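Local coordinates for uncharacterized protein (PDB 4E40), which probably serves at the trypanosome cell surface as a receptor for the haptoglobin-hemoglobin complex, a source of heme and iron, at residues A[81-89]-A[239-247]. Residues are numbered along the deposited sequence; the frame is centred on the assembly and turned at random.
Sequences NETAQKVRK and EAETESSKV
A water joins Lys86 to Glu239 across the two helices, donating one hydrogen to Glu239 OE1 at 2.8 Å and the other to Lys86 O. No direct hydrogen bond spans 81-89 and 239-247; methyl groups and aliphatic chain segments set against the facing helix make most of the other contacts. The Glu243 side chain lies between Thr83 and Lys86. With its chain bent at chi2 (-71°), OE1 sits 3.6 Å from Thr83 CG2 and beside the aliphatic CD of Lys86. Lys86 NZ stops 4.5 Å from Glu243 OE1, longer than a salt bridge, though the opposite charges probably still attract. The other carboxylate oxygen, OE2, is met from above the carboxylate plane by Lys246 NZ at 3.1 Å, a salt bridge one turn along the same helix. The two segments run antiparallel (159°), their axes 8.1 Å apart, at one end of the elongated three-helix bundle of this receptor domain, near the start of helix 82-147 and the C-terminal part of helix 192-246. Asn81 caps the former, its OD1 accepting from Ala84 N. On the buried side, Val87 CG2 packs against Glu243 CB (3.6 Å) and the Ser244 backbone, while CG1, anti to the backbone N (chi1 173°), approaches Ala240 CB at 4.2 Å. Ala70 of helix 28-73, the remaining long helix of the bundle, touches both Val87 and Ala240, and its carbonyl oxygen is hydrogen-bonded to Ser244 OG. Thr83 CG2 also lies 3.6 Å from Val247 O, at the last modelled residue.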
loop_
_atom_site.group_PDB
_atom_site.type_symbol
_atom_site.label_atom_id
_atom_site.label_comp_id
_atom_site.label_asym_id
_atom_site.label_seq_id
_atom_site.Cartn_x
_atom_site.Cartn_y
_atom_site.Cartn_z
ATOM N N ASN A 81 20.875 51.034 7.990
ATOM C CA ASN A 81 20.829 51.196 6.562
ATOM C C ASN A 81 19.581 50.498 6.003
ATOM O O ASN A 81 19.506 49.272 6.072
ATOM C CB ASN A 81 22.105 50.599 5.989
ATOM C CG ASN A 81 22.206 50.798 4.508
ATOM O OD1 ASN A 81 21.430 50.215 3.734
ATOM N ND2 ASN A 81 23.172 51.633 4.089
ATOM N N GLU A 82 18.629 51.256 5.452
ATOM C CA GLU A 82 17.347 50.696 4.992
ATOM C C GLU A 82 17.495 49.493 4.044
ATOM O O GLU A 82 16.786 48.477 4.187
ATOM C CB GLU A 82 16.496 51.782 4.321
ATOM C CG GLU A 82 15.163 51.272 3.765
ATOM C CD GLU A 82 14.281 52.367 3.174
ATOM O OE1 GLU A 82 13.084 52.434 3.559
ATOM O OE2 GLU A 82 14.778 53.155 2.328
ATOM N N THR A 83 18.416 49.606 3.086
ATOM C CA THR A 83 18.621 48.527 2.082
ATOM C C THR A 83 19.219 47.278 2.697
ATOM O O THR A 83 18.705 46.154 2.441
ATOM C CB THR A 83 19.459 49.021 0.881
ATOM O OG1 THR A 83 18.759 50.123 0.293
ATOM C CG2 THR A 83 19.602 47.927 -0.177
ATOM N N ALA A 84 20.243 47.459 3.531
ATOM C CA ALA A 84 20.886 46.330 4.230
ATOM C C ALA A 84 19.857 45.633 5.117
ATOM O O ALA A 84 19.847 44.398 5.261
ATOM C CB ALA A 84 22.071 46.817 5.065
ATOM N N GLN A 85 18.969 46.422 5.715
ATOM C CA GLN A 85 17.900 45.802 6.490
ATOM C C GLN A 85 16.964 44.930 5.698
ATOM O O GLN A 85 16.586 43.871 6.195
ATOM C CB GLN A 85 17.149 46.867 7.292
ATOM C CG GLN A 85 18.096 47.494 8.314
ATOM C CD GLN A 85 18.509 46.544 9.454
ATOM O OE1 GLN A 85 17.679 46.246 10.314
ATOM N NE2 GLN A 85 19.795 46.071 9.482
ATOM N N LYS A 86 16.593 45.323 4.488
ATOM C CA LYS A 86 15.733 44.451 3.703
ATOM C C LYS A 86 16.526 43.188 3.395
ATOM O O LYS A 86 16.000 42.094 3.421
ATOM C CB LYS A 86 15.264 45.107 2.424
ATOM C CG LYS A 86 14.395 46.347 2.702
ATOM C CD LYS A 86 13.976 46.982 1.399
ATOM C CE LYS A 86 13.018 48.157 1.645
ATOM N NZ LYS A 86 12.970 49.091 0.489
ATOM N N VAL A 87 17.834 43.331 3.142
ATOM C CA VAL A 87 18.611 42.119 2.831
ATOM C C VAL A 87 18.661 41.132 4.018
ATOM O O VAL A 87 18.422 39.939 3.848
ATOM C CB VAL A 87 20.076 42.503 2.464
ATOM C CG1 VAL A 87 20.956 41.246 2.308
ATOM C CG2 VAL A 87 20.024 43.294 1.169
ATOM N N ARG A 88 18.949 41.658 5.207
ATOM C CA ARG A 88 19.094 40.814 6.403
ATOM C C ARG A 88 17.745 40.180 6.735
ATOM O O ARG A 88 17.693 38.996 7.089
ATOM C CB ARG A 88 19.604 41.632 7.604
ATOM C CG ARG A 88 21.086 42.052 7.398
ATOM C CD ARG A 88 21.363 43.350 8.158
ATOM N NE ARG A 88 22.722 43.774 7.800
ATOM C CZ ARG A 88 23.215 45.000 7.936
ATOM N NH1 ARG A 88 24.466 45.215 7.564
ATOM N NH2 ARG A 88 22.476 46.018 8.428
ATOM N N LYS A 89 16.670 40.956 6.593
ATOM C CA LYS A 89 15.357 40.369 6.932
ATOM C C LYS A 89 14.942 39.297 5.957
ATOM O O LYS A 89 14.399 38.243 6.373
ATOM C CB LYS A 89 14.284 41.447 6.955
ATOM C CG LYS A 89 14.404 42.380 8.156
ATOM C CD LYS A 89 13.333 43.461 8.070
ATOM C CE LYS A 89 13.751 44.655 8.892
ATOM N NZ LYS A 89 12.840 45.830 8.703
ATOM N N GLU A 239 14.929 38.500 -3.122
ATOM C CA GLU A 239 14.942 39.848 -2.545
ATOM C C GLU A 239 16.276 40.206 -1.910
ATOM O O GLU A 239 16.805 41.330 -2.106
ATOM C CB GLU A 239 13.735 40.095 -1.592
ATOM C CG GLU A 239 13.677 41.624 -1.351
ATOM C CD GLU A 239 12.865 42.088 -0.156
ATOM O OE1 GLU A 239 12.348 41.257 0.630
ATOM O OE2 GLU A 239 12.822 43.340 -0.005
ATOM N N ALA A 240 16.852 39.277 -1.156
ATOM C CA ALA A 240 18.140 39.519 -0.531
ATOM C C ALA A 240 19.190 39.846 -1.622
ATOM O O ALA A 240 19.967 40.783 -1.444
ATOM C CB ALA A 240 18.585 38.351 0.335
ATOM N N GLU A 241 19.214 39.085 -2.712
ATOM C CA GLU A 241 20.187 39.339 -3.793
ATOM C C GLU A 241 19.911 40.687 -4.459
ATOM O O GLU A 241 20.811 41.542 -4.546
ATOM C CB GLU A 241 20.180 38.198 -4.826
ATOM C CG GLU A 241 20.617 36.854 -4.256
ATOM C CD GLU A 241 20.840 35.782 -5.314
ATOM O OE1 GLU A 241 19.873 35.093 -5.711
ATOM O OE2 GLU A 241 22.002 35.602 -5.716
ATOM N N THR A 242 18.673 40.884 -4.904
ATOM C CA THR A 242 18.299 42.104 -5.610
ATOM C C THR A 242 18.638 43.356 -4.781
ATOM O O THR A 242 19.297 44.297 -5.273
ATOM C CB THR A 242 16.794 42.089 -5.979
ATOM O OG1 THR A 242 16.547 41.037 -6.895
ATOM C CG2 THR A 242 16.397 43.385 -6.691
ATOM N N GLU A 243 18.258 43.364 -3.505
ATOM C CA GLU A 243 18.548 44.521 -2.661
ATOM C C GLU A 243 20.026 44.722 -2.355
ATOM O O GLU A 243 20.506 45.876 -2.269
ATOM C CB GLU A 243 17.751 44.461 -1.358
ATOM C CG GLU A 243 16.248 44.598 -1.592
ATOM C CD GLU A 243 15.840 46.022 -2.013
ATOM O OE1 GLU A 243 16.448 46.999 -1.537
ATOM O OE2 GLU A 243 14.907 46.168 -2.824
ATOM N N SER A 244 20.739 43.616 -2.196
ATOM C CA SER A 244 22.191 43.621 -2.004
ATOM C C SER A 244 22.884 44.334 -3.176
ATOM O O SER A 244 23.815 45.152 -2.957
ATOM C CB SER A 244 22.693 42.181 -1.906
ATOM O OG SER A 244 23.768 42.149 -0.984
ATOM N N SER A 245 22.415 44.061 -4.394
ATOM C CA SER A 245 22.970 44.650 -5.629
ATOM C C SER A 245 22.875 46.152 -5.688
ATOM O O SER A 245 23.773 46.791 -6.220
ATOM C CB SER A 245 22.280 44.107 -6.866
ATOM O OG SER A 245 22.551 42.732 -6.983
ATOM N N LYS A 246 21.775 46.708 -5.187
ATOM C CA LYS A 246 21.637 48.159 -5.031
ATOM C C LYS A 246 22.709 48.800 -4.132
ATOM O O LYS A 246 23.083 49.955 -4.339
ATOM C CB LYS A 246 20.262 48.495 -4.475
ATOM C CG LYS A 246 19.179 48.447 -5.519
ATOM C CD LYS A 246 17.826 48.486 -4.838
ATOM C CE LYS A 246 16.788 47.719 -5.635
ATOM N NZ LYS A 246 15.413 48.118 -5.226
ATOM N N VAL A 247 23.178 48.044 -3.137
ATOM C CA VAL A 247 24.131 48.497 -2.102
ATOM C C VAL A 247 23.666 49.766 -1.383
ATOM O O VAL A 247 22.475 49.924 -1.074
ATOM C CB VAL A 247 25.597 48.613 -2.618
ATOM C CG1 VAL A 247 26.567 48.699 -1.436
ATOM C CG2 VAL A 247 25.955 47.430 -3.528
HETATM O O HOH W 1 13.019 42.020 3.206
#